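Local coordinates for putative flagellar hook-associated protein (Vibrio parahaemolyticus, PDB 3PWX) that probably serves as a structural component of the bacterial flagellum, like the flagellins and hook-associated proteins it resembles, at residues E19-I23 against N214-D219; Q40-D45 against A193-I197; Y26-I30 against V128-K132; L51-R55 against I183-M187; L78-R82 against I158-I162. All coordinates share one frame; numbering follows the deposited sequence.

Contact 1. Residues E19-I23 against N214-D219; sequences ENSAI and NKLFVD
Asn214 opens the second segment by laying its CB against the CD1 methyl of Ile23, 3.9 Å away, where two long helices, 7-61 and 172-223, run antiparallel as a coiled-coil-like pair. Their short axes pass 10.2 Å apart at 158°, and residues 19-23 fall within a predicted coiled coil. The two side chains meet at about a right angle, and the Ile23 methyl also reaches the backbone N of Lys215. Lys215, whose CA is the nearest to that of Asn20, passes its CG at 3.4 Å from Asn20 OD1. Its chain then bends at its last two torsions and brings NZ to Asp219 OD2 of its own helix, a 2.7 Å salt bridge. Val218 is buried and divides its methyls between two neighbours. CG1, trans to the backbone N (chi1 -178°), lies 3.6 Å from Asn20 ND2, while CG2 faces the carboxylate end of the extended Glu19 chain. Asp219 has a partner on each oxygen: the lysine of its own helix on OD2 and the asparagine of the other on OD1. Asn20 ND2 donates to Asp219 OD1 over 3.2 Å, with the acceptor nearly in the amide plane but the donor above the carboxylate plane.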
# COMPACT_ATOMS: atom_id res chain seq x y z
N GLU A 19 18.44 13.02 -2.10
CA GLU A 19 18.08 11.61 -2.18
C GLU A 19 18.27 10.94 -0.82
O GLU A 19 17.45 10.13 -0.39
CB GLU A 19 18.85 10.87 -3.27
CG GLU A 19 18.42 9.38 -3.46
CD GLU A 19 19.22 8.62 -4.55
OE1 GLU A 19 19.96 9.27 -5.38
OE2 GLU A 19 19.10 7.36 -4.60
N ASN A 20 19.34 11.31 -0.13
CA ASN A 20 19.57 10.86 1.24
C ASN A 20 18.45 11.28 2.19
O ASN A 20 17.97 10.48 2.97
CB ASN A 20 20.93 11.34 1.71
CG ASN A 20 21.61 10.36 2.60
OD1 ASN A 20 20.98 9.74 3.46
ND2 ASN A 20 22.91 10.20 2.40
N SER A 21 18.00 12.51 2.08
CA SER A 21 16.90 13.02 2.88
C SER A 21 15.54 12.34 2.59
O SER A 21 14.73 12.15 3.51
CB SER A 21 16.76 14.53 2.72
OG SER A 21 15.41 14.93 2.95
N ALA A 22 15.31 11.96 1.33
CA ALA A 22 14.09 11.22 0.99
C ALA A 22 14.06 9.85 1.70
O ALA A 22 13.13 9.57 2.46
CB ALA A 22 13.96 11.07 -0.52
N ILE A 23 15.09 9.03 1.49
CA ILE A 23 15.28 7.79 2.22
C ILE A 23 15.08 7.91 3.75
O ILE A 23 14.36 7.08 4.40
CB ILE A 23 16.65 7.20 1.91
CG1 ILE A 23 16.86 7.10 0.38
CG2 ILE A 23 16.87 5.86 2.58
CD1 ILE A 23 18.29 6.57 -0.06
N ASN A 214 20.50 1.19 -0.01
CA ASN A 214 20.45 2.40 -0.79
C ASN A 214 21.20 3.55 -0.17
O ASN A 214 21.98 4.19 -0.85
CB ASN A 214 19.01 2.82 -0.98
CG ASN A 214 18.60 2.79 -2.40
OD1 ASN A 214 18.02 1.81 -2.86
ND2 ASN A 214 18.89 3.86 -3.12
N LYS A 215 20.95 3.78 1.12
CA LYS A 215 21.70 4.78 1.89
C LYS A 215 23.21 4.50 1.96
O LYS A 215 24.00 5.43 2.04
CB LYS A 215 21.14 4.92 3.31
CG LYS A 215 21.20 6.34 3.84
CD LYS A 215 20.73 6.51 5.27
CE LYS A 215 21.70 5.91 6.27
NZ LYS A 215 23.15 6.23 6.07
N LEU A 216 23.60 3.23 1.94
CA LEU A 216 25.03 2.94 1.81
C LEU A 216 25.63 3.52 0.56
O LEU A 216 26.60 4.28 0.63
CB LEU A 216 25.32 1.45 1.80
CG LEU A 216 26.12 1.00 3.00
CD1 LEU A 216 26.10 -0.53 3.06
CD2 LEU A 216 27.54 1.58 2.98
N PHE A 217 25.05 3.14 -0.59
CA PHE A 217 25.62 3.48 -1.88
C PHE A 217 25.70 4.95 -1.88
O PHE A 217 26.75 5.48 -2.20
CB PHE A 217 24.80 2.97 -3.06
CG PHE A 217 24.56 1.49 -3.04
CD1 PHE A 217 25.64 0.58 -3.10
CD2 PHE A 217 23.25 0.97 -2.94
CE1 PHE A 217 25.41 -0.80 -3.04
CE2 PHE A 217 23.03 -0.42 -2.91
CZ PHE A 217 24.11 -1.29 -2.95
N VAL A 218 24.62 5.60 -1.45
CA VAL A 218 24.56 7.06 -1.36
C VAL A 218 25.65 7.66 -0.47
O VAL A 218 26.35 8.53 -0.94
CB VAL A 218 23.14 7.62 -1.05
CG1 VAL A 218 23.12 9.16 -1.01
CG2 VAL A 218 22.14 7.16 -2.11
N ASP A 219 25.79 7.23 0.78
CA ASP A 219 26.93 7.71 1.61
C ASP A 219 28.31 7.50 0.97
O ASP A 219 29.15 8.40 1.04
CB ASP A 219 26.96 7.06 2.99
CG ASP A 219 25.82 7.47 3.89
OD1 ASP A 219 25.32 8.61 3.83
OD2 ASP A 219 25.42 6.59 4.70

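Contact 2. Residues Q40-D45 against A193-I197; sequences QETHLD and AMTEI
Glu41 OE1, which accepts a hydrogen bond from His201 NE2 one turn beyond the 193-197 segment, is also pressed against Ile197 CG2, 3.4 Å away. The methyl sits beneath the whole carboxylate end: the carbon CD of Glu41 is equally near it, and the two side chains slide past each other in opposite directions. The bond from the imidazole is consistent with the carboxylate being kept in place over this methyl. No hydrogen bond joins the two segments directly, and apolar contact carries most of what they share. Selenomethionine Met194 reaches across to the other helix. Its CG lies 3.8 Å from Leu44 CB, SE runs on beside the backbone between Leu44 and Asp45, and a turn at the last torsion (chi3 92°) sets CE 3.5 Å from Asp45 OD1. Deeper in, Leu44 turns CD1 to the CB of Ala193 at 3.9 Å and to the CD1 of Ile197 at 4.2 Å, so that one leucine branch touches two residues a turn apart on the partner helix. The antiparallel helices 7-61 and 172-223 pack here near the middle of the molecule, their short axes 10.3 Å apart. The loop residue Met140 covers Gln40 and Ala193, while His43, on helix 7-61, rests on the loop residues Ala91 and Leu99.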
# COMPACT_ATOMS: atom_id res chain seq x y z
N GLN A 40 -1.68 -1.56 17.78
CA GLN A 40 -2.92 -2.33 17.51
C GLN A 40 -2.87 -3.79 17.97
O GLN A 40 -3.90 -4.36 18.33
CB GLN A 40 -3.20 -2.37 16.03
CG GLN A 40 -3.64 -1.05 15.46
CD GLN A 40 -3.56 -1.00 13.95
OE1 GLN A 40 -3.12 -0.00 13.38
NE2 GLN A 40 -3.96 -2.09 13.28
N GLU A 41 -1.69 -4.37 17.90
CA GLU A 41 -1.44 -5.74 18.26
C GLU A 41 -1.65 -5.92 19.74
O GLU A 41 -2.22 -6.93 20.17
CB GLU A 41 0.01 -6.09 17.96
CG GLU A 41 0.28 -6.99 16.74
CD GLU A 41 1.79 -6.99 16.28
OE1 GLU A 41 2.41 -5.91 16.05
OE2 GLU A 41 2.34 -8.09 16.11
N THR A 42 -1.19 -4.96 20.54
CA THR A 42 -1.41 -5.02 22.00
C THR A 42 -2.90 -5.08 22.26
O THR A 42 -3.35 -5.92 23.03
CB THR A 42 -0.86 -3.75 22.68
OG1 THR A 42 0.58 -3.75 22.63
CG2 THR A 42 -1.34 -3.62 24.14
N HIS A 43 -3.68 -4.21 21.62
CA HIS A 43 -5.14 -4.19 21.88
C HIS A 43 -5.78 -5.46 21.38
O HIS A 43 -6.67 -6.03 22.10
CB HIS A 43 -5.87 -2.95 21.34
CG HIS A 43 -5.40 -1.66 21.95
ND1 HIS A 43 -5.63 -1.33 23.27
CD2 HIS A 43 -4.67 -0.65 21.42
CE1 HIS A 43 -5.08 -0.16 23.52
NE2 HIS A 43 -4.50 0.28 22.42
N LEU A 44 -5.31 -5.96 20.23
CA LEU A 44 -5.87 -7.21 19.77
C LEU A 44 -5.49 -8.38 20.66
O LEU A 44 -6.35 -9.19 20.97
CB LEU A 44 -5.62 -7.49 18.33
CG LEU A 44 -6.32 -6.49 17.39
CD1 LEU A 44 -5.81 -6.74 15.98
CD2 LEU A 44 -7.86 -6.57 17.50
N ASP A 45 -4.24 -8.42 21.14
CA ASP A 45 -3.82 -9.44 22.06
C ASP A 45 -4.76 -9.48 23.25
O ASP A 45 -5.28 -10.55 23.61
CB ASP A 45 -2.39 -9.21 22.54
CG ASP A 45 -1.82 -10.46 23.17
OD1 ASP A 45 -1.80 -11.52 22.50
OD2 ASP A 45 -1.42 -10.41 24.35
N ALA A 193 -6.29 -11.16 11.94
CA ALA A 193 -5.79 -9.77 11.97
C ALA A 193 -4.36 -9.61 12.42
O ALA A 193 -3.62 -8.83 11.85
CB ALA A 193 -6.66 -8.97 12.95
N MSE A 194 -4.00 -10.33 13.49
CA MSE A 194 -2.68 -10.21 14.12
C MSE A 194 -1.66 -10.92 13.25
O MSE A 194 -0.51 -10.51 13.17
CB MSE A 194 -2.73 -10.85 15.54
CG MSE A 194 -3.35 -9.98 16.67
SE MSE A 194 -3.60 -11.03 18.34
CE MSE A 194 -1.87 -10.57 19.17
N THR A 195 -2.08 -12.02 12.63
CA THR A 195 -1.24 -12.66 11.62
C THR A 195 -1.05 -11.68 10.46
O THR A 195 0.05 -11.54 9.93
CB THR A 195 -1.90 -13.93 11.11
OG1 THR A 195 -1.90 -14.91 12.16
CG2 THR A 195 -1.12 -14.49 9.97
N GLU A 196 -2.10 -10.94 10.10
CA GLU A 196 -1.97 -10.01 9.01
C GLU A 196 -1.05 -8.88 9.44
O GLU A 196 -0.18 -8.51 8.70
CB GLU A 196 -3.33 -9.51 8.54
CG GLU A 196 -3.25 -8.91 7.17
CD GLU A 196 -4.44 -8.02 6.80
OE1 GLU A 196 -5.59 -8.37 7.16
OE2 GLU A 196 -4.20 -6.98 6.11
N ILE A 197 -1.18 -8.37 10.64
CA ILE A 197 -0.21 -7.39 11.09
C ILE A 197 1.25 -7.88 11.09
O ILE A 197 2.17 -7.15 10.71
CB ILE A 197 -0.56 -6.86 12.44
CG1 ILE A 197 -1.61 -5.76 12.34
CG2 ILE A 197 0.69 -6.34 13.15
CD1 ILE A 197 -2.59 -5.71 13.51

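Contact 3. Residues Y26-I30 against V128-K132; sequences YQSNI and VTVAK
The ring of Tyr26 lies flat under the strand backbone, with Ala131 CA 3.6 Å from its centroid and only 7° off the ring normal, a CH-pi contact over the face. The chain runs on along the ring toward its hydroxyl, where Lys132 CA comes within 3.3 Å of Tyr26 OH. Thr129 CG2 approaches the ring obliquely, at 3.8 Å from Tyr26 CE1. One turn further along the helix, Asn29 holds its amide against the same strand: ND2 donates to Thr129 O over 2.9 Å, at a donor angle of 155° and tilted somewhat from the carbonyl plane. The 128-132 segment belongs to a beta hairpin, strands 127-131 and 134-137, laid across helix 7-61. His211 of helix 172-223 donates to Val130 O and places its ring nearly parallel to that of Tyr26, so the strand touches both long helices here. Ile30 meets Val130 at about a right angle. Its CG1, set beside the backbone N (chi1 -57°), is 3.8 Å from Val130 CB, and its CD1 reaches the carbonyl oxygen of the same residue. At the hairpin turn, Asn203 and Arg200 of the second subunit pack on Ala131 and Lys132.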
# COMPACT_ATOMS: atom_id res chain seq x y z
N TYR A 26 11.41 8.16 4.30
CA TYR A 26 10.71 6.88 4.19
C TYR A 26 11.00 6.01 5.39
O TYR A 26 10.11 5.37 5.90
CB TYR A 26 11.08 6.13 2.94
CG TYR A 26 10.62 6.80 1.67
CD1 TYR A 26 9.29 7.20 1.51
CD2 TYR A 26 11.48 6.98 0.61
CE1 TYR A 26 8.84 7.84 0.27
CE2 TYR A 26 11.05 7.59 -0.60
CZ TYR A 26 9.73 8.03 -0.75
OH TYR A 26 9.31 8.58 -1.94
N GLN A 27 12.23 5.97 5.87
CA GLN A 27 12.54 5.06 6.94
C GLN A 27 11.91 5.55 8.23
O GLN A 27 11.63 4.74 9.16
CB GLN A 27 14.03 4.85 7.09
CG GLN A 27 14.67 4.26 5.88
CD GLN A 27 16.04 3.72 6.20
OE1 GLN A 27 17.00 4.45 6.16
NE2 GLN A 27 16.12 2.41 6.56
N SER A 28 11.67 6.85 8.29
CA SER A 28 10.92 7.42 9.41
C SER A 28 9.44 7.10 9.33
O SER A 28 8.80 6.96 10.36
CB SER A 28 11.12 8.92 9.51
OG SER A 28 10.19 9.44 10.43
N ASN A 29 8.88 6.97 8.12
CA ASN A 29 7.49 6.58 7.95
C ASN A 29 7.33 5.14 8.37
O ASN A 29 6.36 4.78 9.07
CB ASN A 29 7.07 6.73 6.49
CG ASN A 29 6.88 8.18 6.08
OD1 ASN A 29 6.99 9.10 6.90
ND2 ASN A 29 6.58 8.40 4.78
N ILE A 30 8.29 4.31 7.97
CA ILE A 30 8.27 2.90 8.30
C ILE A 30 8.44 2.58 9.83
O ILE A 30 7.65 1.82 10.42
CB ILE A 30 9.34 2.19 7.51
CG1 ILE A 30 9.12 2.43 6.00
CG2 ILE A 30 9.42 0.71 7.87
CD1 ILE A 30 10.09 1.62 5.16
N VAL A 128 0.01 4.53 4.43
CA VAL A 128 1.25 5.23 4.65
C VAL A 128 2.19 4.89 3.52
O VAL A 128 2.34 3.68 3.12
CB VAL A 128 1.83 4.76 6.02
CG1 VAL A 128 3.35 4.87 6.10
CG2 VAL A 128 1.19 5.57 7.10
N THR A 129 2.85 5.92 3.01
CA THR A 129 3.85 5.81 1.92
C THR A 129 5.19 5.38 2.51
O THR A 129 5.69 6.02 3.45
CB THR A 129 4.02 7.13 1.23
OG1 THR A 129 2.79 7.42 0.59
CG2 THR A 129 5.13 7.07 0.15
N VAL A 130 5.78 4.32 1.97
CA VAL A 130 6.88 3.75 2.63
C VAL A 130 8.08 3.62 1.70
O VAL A 130 9.14 3.17 2.15
CB VAL A 130 6.49 2.37 3.29
CG1 VAL A 130 5.35 2.55 4.32
CG2 VAL A 130 6.12 1.31 2.24
N ALA A 131 7.89 3.94 0.41
CA ALA A 131 8.96 4.12 -0.58
C ALA A 131 8.29 4.76 -1.78
O ALA A 131 7.06 4.71 -1.89
CB ALA A 131 9.65 2.81 -0.98
N LYS A 132 9.09 5.34 -2.69
CA LYS A 132 8.55 6.04 -3.82
C LYS A 132 7.49 5.22 -4.49
O LYS A 132 7.78 4.16 -5.03
CB LYS A 132 9.65 6.37 -4.82
CG LYS A 132 9.18 7.40 -5.91
CD LYS A 132 8.45 8.61 -5.25
CE LYS A 132 8.45 9.90 -6.14
NZ LYS A 132 7.07 10.13 -6.71

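Contact 4. Residues L51-R55 against I183-M187; sequences LKSMR and IDDTM
Helices 7-61 and 172-223 lie side by side in an antiparallel helical bundle, and at this level the CA atoms of Leu51 and Ile183 are the nearest pair of the two segments, 6.5 Å apart. Helices 71-89 and 154-166 complete the bundle here. The short axes run at 166° and 10.3 Å from each other. Ile183 spreads over the 51-55 turn: its CG2 lies against the carbonyl oxygen of Leu51, and its CD1 reaches CG of selenomethionine Met54 at 3.7 Å. The same two methyls also pack on Arg55, beside its CA and the first carbons of its side chain. One turn along, selenomethionine Met187 bends at its second and third torsions and thereby curls its CE back to Leu51 CB, also 3.7 Å away, and to the start of Lys52. The side chains of Leu51 and Thr186 cross at about a right angle, with CD1 of the leucine 4.0 Å from CG2 of the threonine, while the Thr186 hydroxyl turns to Ala182 O of its own helix. Met54 leads away from Ile183 after its CG, and its side chain packs against Leu78 and Tyr81 of helix 71-89 and Ile158 of helix 154-166; Val154 of the same helix 154-166 touches Ile183 and Thr186. At the outer rim of this apolar layer, Arg55 extends from CG to NE and forms a salt bridge with Asp184. The guanidinium and carboxylate planes are 38° apart, and NH2 adds weak bonds to both oxygens. The main bond runs from Arg55 NE to the syn lone pair of Asp184 OD1 over 2.8 Å, bent to 142°.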
# COMPACT_ATOMS: atom_id res chain seq x y z
N LEU A 51 -11.35 -12.97 25.04
CA LEU A 51 -12.28 -13.89 24.39
C LEU A 51 -12.12 -15.30 24.97
O LEU A 51 -13.09 -16.04 25.12
CB LEU A 51 -12.09 -13.92 22.89
CG LEU A 51 -12.67 -12.69 22.23
CD1 LEU A 51 -12.15 -12.63 20.73
CD2 LEU A 51 -14.17 -12.70 22.30
N LYS A 52 -10.88 -15.61 25.32
CA LYS A 52 -10.46 -16.84 25.95
C LYS A 52 -11.16 -17.03 27.33
O LYS A 52 -11.85 -18.02 27.56
CB LYS A 52 -8.94 -16.78 26.04
CG LYS A 52 -8.24 -17.95 26.50
CD LYS A 52 -8.44 -19.12 25.58
CE LYS A 52 -8.50 -20.44 26.39
NZ LYS A 52 -7.61 -20.45 27.62
N SER A 53 -11.03 -16.06 28.23
CA SER A 53 -11.67 -16.14 29.53
C SER A 53 -13.19 -16.22 29.41
O SER A 53 -13.85 -16.95 30.15
CB SER A 53 -11.29 -14.96 30.42
OG SER A 53 -9.91 -14.71 30.27
N MSE A 54 -13.75 -15.47 28.46
CA MSE A 54 -15.17 -15.52 28.30
C MSE A 54 -15.54 -16.95 27.86
O MSE A 54 -16.47 -17.52 28.38
CB MSE A 54 -15.58 -14.47 27.34
CG MSE A 54 -17.00 -14.45 26.89
SE MSE A 54 -17.19 -12.82 25.77
CE MSE A 54 -16.85 -11.50 27.16
N ARG A 55 -14.77 -17.55 26.96
CA ARG A 55 -15.12 -18.90 26.52
C ARG A 55 -15.02 -19.98 27.65
O ARG A 55 -15.81 -20.92 27.69
CB ARG A 55 -14.27 -19.26 25.36
CG ARG A 55 -14.81 -20.29 24.48
CD ARG A 55 -13.62 -20.70 23.67
NE ARG A 55 -13.87 -21.69 22.62
CZ ARG A 55 -13.40 -22.94 22.61
NH1 ARG A 55 -12.65 -23.41 23.62
NH2 ARG A 55 -13.68 -23.71 21.55
N ILE A 183 -17.93 -16.77 19.79
CA ILE A 183 -16.59 -16.60 20.33
C ILE A 183 -15.54 -17.23 19.43
O ILE A 183 -14.63 -16.54 19.02
CB ILE A 183 -16.41 -17.14 21.76
CG1 ILE A 183 -17.32 -16.37 22.72
CG2 ILE A 183 -14.92 -17.01 22.13
CD1 ILE A 183 -17.44 -16.93 24.13
N ASP A 184 -15.68 -18.52 19.10
CA ASP A 184 -14.74 -19.13 18.11
C ASP A 184 -14.55 -18.30 16.84
O ASP A 184 -13.42 -18.17 16.38
CB ASP A 184 -15.07 -20.59 17.76
CG ASP A 184 -14.93 -21.48 18.95
OD1 ASP A 184 -14.37 -21.00 19.97
OD2 ASP A 184 -15.39 -22.65 18.90
N ASP A 185 -15.63 -17.71 16.30
CA ASP A 185 -15.51 -16.95 15.03
C ASP A 185 -14.77 -15.64 15.22
O ASP A 185 -13.87 -15.27 14.42
CB ASP A 185 -16.88 -16.66 14.42
CG ASP A 185 -17.56 -17.91 13.93
OD1 ASP A 185 -16.81 -18.91 13.68
OD2 ASP A 185 -18.82 -17.91 13.81
N THR A 186 -15.10 -14.95 16.30
CA THR A 186 -14.43 -13.70 16.56
C THR A 186 -12.95 -13.98 16.78
O THR A 186 -12.06 -13.32 16.20
CB THR A 186 -15.13 -12.88 17.66
OG1 THR A 186 -16.48 -12.73 17.29
CG2 THR A 186 -14.57 -11.48 17.76
N MSE A 187 -12.67 -15.00 17.53
CA MSE A 187 -11.29 -15.34 17.81
C MSE A 187 -10.49 -15.60 16.54
O MSE A 187 -9.38 -15.07 16.38
CB MSE A 187 -11.23 -16.55 18.75
CG MSE A 187 -9.81 -16.98 19.01
SE MSE A 187 -8.90 -15.85 20.32
CE MSE A 187 -9.77 -16.70 21.95

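Contact 5. Residues L78-R82 against I158-I162; sequences LKSYR and IDALI
The guanidinium of Arg82 takes Asp159 OD1 at its edge, in its plane, and has Lys79 CG of its own helix over one face, offset toward the rim. Ile162 CD1 approaches the group obliquely. The carboxylate stands almost upright to the guanidinium, with the planes 85° apart. This pair edges the antiparallel packing of helices 71-89 and 154-166, two further members of the bundle, whose short axes run 10.9 Å apart. A bend at the third torsion (chi3 72°), after an extended start, turns the guanidinium so that NH2 faces the acid. Before that bend, Arg82 CG rests on Ile158 CG2, 3.8 Å away. Lys79 extends past Ile162 and puts its own CG 3.8 Å from CD1 of that residue. Further inside, Leu78 offers both of its methyls to the partner helix. Its CD2 meets Ile158 CD1 at 3.7 Å, while CD1 lies near both Ile162 CG1 and Leu161 CD2. Leu161 itself leans on Val58 of helix 7-61 and Val176 of helix 172-223, and Leu78 touches Met54, so this layer is shared with both long helices. Asp159 OD2 pairs with Lys112, and the two cationic partners would be expected to favour the ionised carboxylate. On OD1, the syn lone pair receives Arg82 NH2 over 2.8 Å at a donor angle of 152°.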
# COMPACT_ATOMS: atom_id res chain seq x y z
N LEU A 78 -18.37 -12.42 33.08
CA LEU A 78 -18.70 -12.27 31.66
C LEU A 78 -18.83 -10.81 31.29
O LEU A 78 -18.14 -10.36 30.34
CB LEU A 78 -19.96 -13.00 31.23
CG LEU A 78 -19.85 -14.52 31.07
CD1 LEU A 78 -21.26 -15.09 30.89
CD2 LEU A 78 -18.88 -14.98 29.92
N LYS A 79 -19.63 -10.08 32.04
CA LYS A 79 -19.75 -8.65 31.84
C LYS A 79 -18.41 -7.92 31.90
O LYS A 79 -18.26 -6.94 31.22
CB LYS A 79 -20.74 -8.01 32.80
CG LYS A 79 -22.23 -8.19 32.43
CD LYS A 79 -23.12 -7.63 33.58
CE LYS A 79 -24.61 -7.94 33.39
NZ LYS A 79 -25.48 -7.51 34.56
N SER A 80 -17.45 -8.40 32.68
CA SER A 80 -16.11 -7.80 32.74
C SER A 80 -15.32 -7.89 31.47
O SER A 80 -14.77 -6.87 31.03
CB SER A 80 -15.24 -8.43 33.79
OG SER A 80 -15.06 -7.48 34.79
N TYR A 81 -15.25 -9.10 30.93
CA TYR A 81 -14.54 -9.38 29.68
C TYR A 81 -15.27 -8.73 28.49
O TYR A 81 -14.63 -8.20 27.60
CB TYR A 81 -14.30 -10.89 29.51
CG TYR A 81 -13.42 -11.46 30.63
CD1 TYR A 81 -12.11 -11.01 30.78
CD2 TYR A 81 -13.90 -12.39 31.55
CE1 TYR A 81 -11.27 -11.49 31.77
CE2 TYR A 81 -13.05 -12.89 32.58
CZ TYR A 81 -11.72 -12.42 32.65
OH TYR A 81 -10.81 -12.80 33.58
N ARG A 82 -16.59 -8.74 28.55
CA ARG A 82 -17.41 -8.00 27.64
C ARG A 82 -17.02 -6.53 27.60
O ARG A 82 -16.77 -5.99 26.51
CB ARG A 82 -18.88 -8.17 27.94
CG ARG A 82 -19.80 -7.47 26.94
CD ARG A 82 -21.17 -7.25 27.55
NE ARG A 82 -21.12 -6.20 28.58
CZ ARG A 82 -22.13 -5.89 29.40
NH1 ARG A 82 -21.97 -4.96 30.33
NH2 ARG A 82 -23.27 -6.56 29.32
N ILE A 158 -23.18 -12.48 23.67
CA ILE A 158 -22.78 -12.76 25.05
C ILE A 158 -23.92 -12.27 25.98
O ILE A 158 -24.18 -12.90 27.03
CB ILE A 158 -21.36 -12.22 25.43
CG1 ILE A 158 -20.84 -12.86 26.73
CG2 ILE A 158 -21.39 -10.73 25.69
CD1 ILE A 158 -20.93 -14.50 26.85
N ASP A 159 -24.59 -11.18 25.56
CA ASP A 159 -25.73 -10.63 26.33
C ASP A 159 -26.96 -11.53 26.27
O ASP A 159 -27.64 -11.70 27.28
CB ASP A 159 -26.07 -9.16 25.93
CG ASP A 159 -25.21 -8.13 26.69
OD1 ASP A 159 -24.45 -8.52 27.63
OD2 ASP A 159 -25.29 -6.92 26.39
N ALA A 160 -27.23 -12.11 25.10
CA ALA A 160 -28.25 -13.18 24.99
C ALA A 160 -27.95 -14.41 25.92
O ALA A 160 -28.86 -15.10 26.41
CB ALA A 160 -28.43 -13.61 23.54
N LEU A 161 -26.67 -14.68 26.13
CA LEU A 161 -26.28 -15.77 26.98
C LEU A 161 -26.49 -15.37 28.44
O LEU A 161 -27.05 -16.14 29.19
CB LEU A 161 -24.85 -16.26 26.69
CG LEU A 161 -24.55 -17.39 27.70
CD1 LEU A 161 -25.27 -18.69 27.32
CD2 LEU A 161 -23.09 -17.62 27.92
N ILE A 162 -26.08 -14.17 28.83
CA ILE A 162 -26.31 -13.61 30.16
C ILE A 162 -27.80 -13.61 30.58
O ILE A 162 -28.13 -13.89 31.71
CB ILE A 162 -25.73 -12.16 30.23
CG1 ILE A 162 -24.19 -12.21 30.18
CG2 ILE A 162 -26.28 -11.42 31.47
CD1 ILE A 162 -23.48 -10.89 30.07

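How the contacts relate
From the N terminus, helix 7-61 enters contacts 1, 3, 2 and 4 in turn, and helix 71-89 then enters contact 5. Contact 1 closes the longest loop and encloses all the others. Contact 2 lies within it, contact 4 within contact 2, and contact 5 within contact 4, a succession of antiparallel pairings between the two halves of the chain. Contact 3 breaks this order: it ties the hairpin strand to helix 7-61 and crosses contacts 2, 4 and 5 in sequence. Contacts 1 and 4 lie about 47 Å apart, centre to centre, along the same two helices, whereas contacts 4 and 5 touch through Met54 and Ser53 and join four helices.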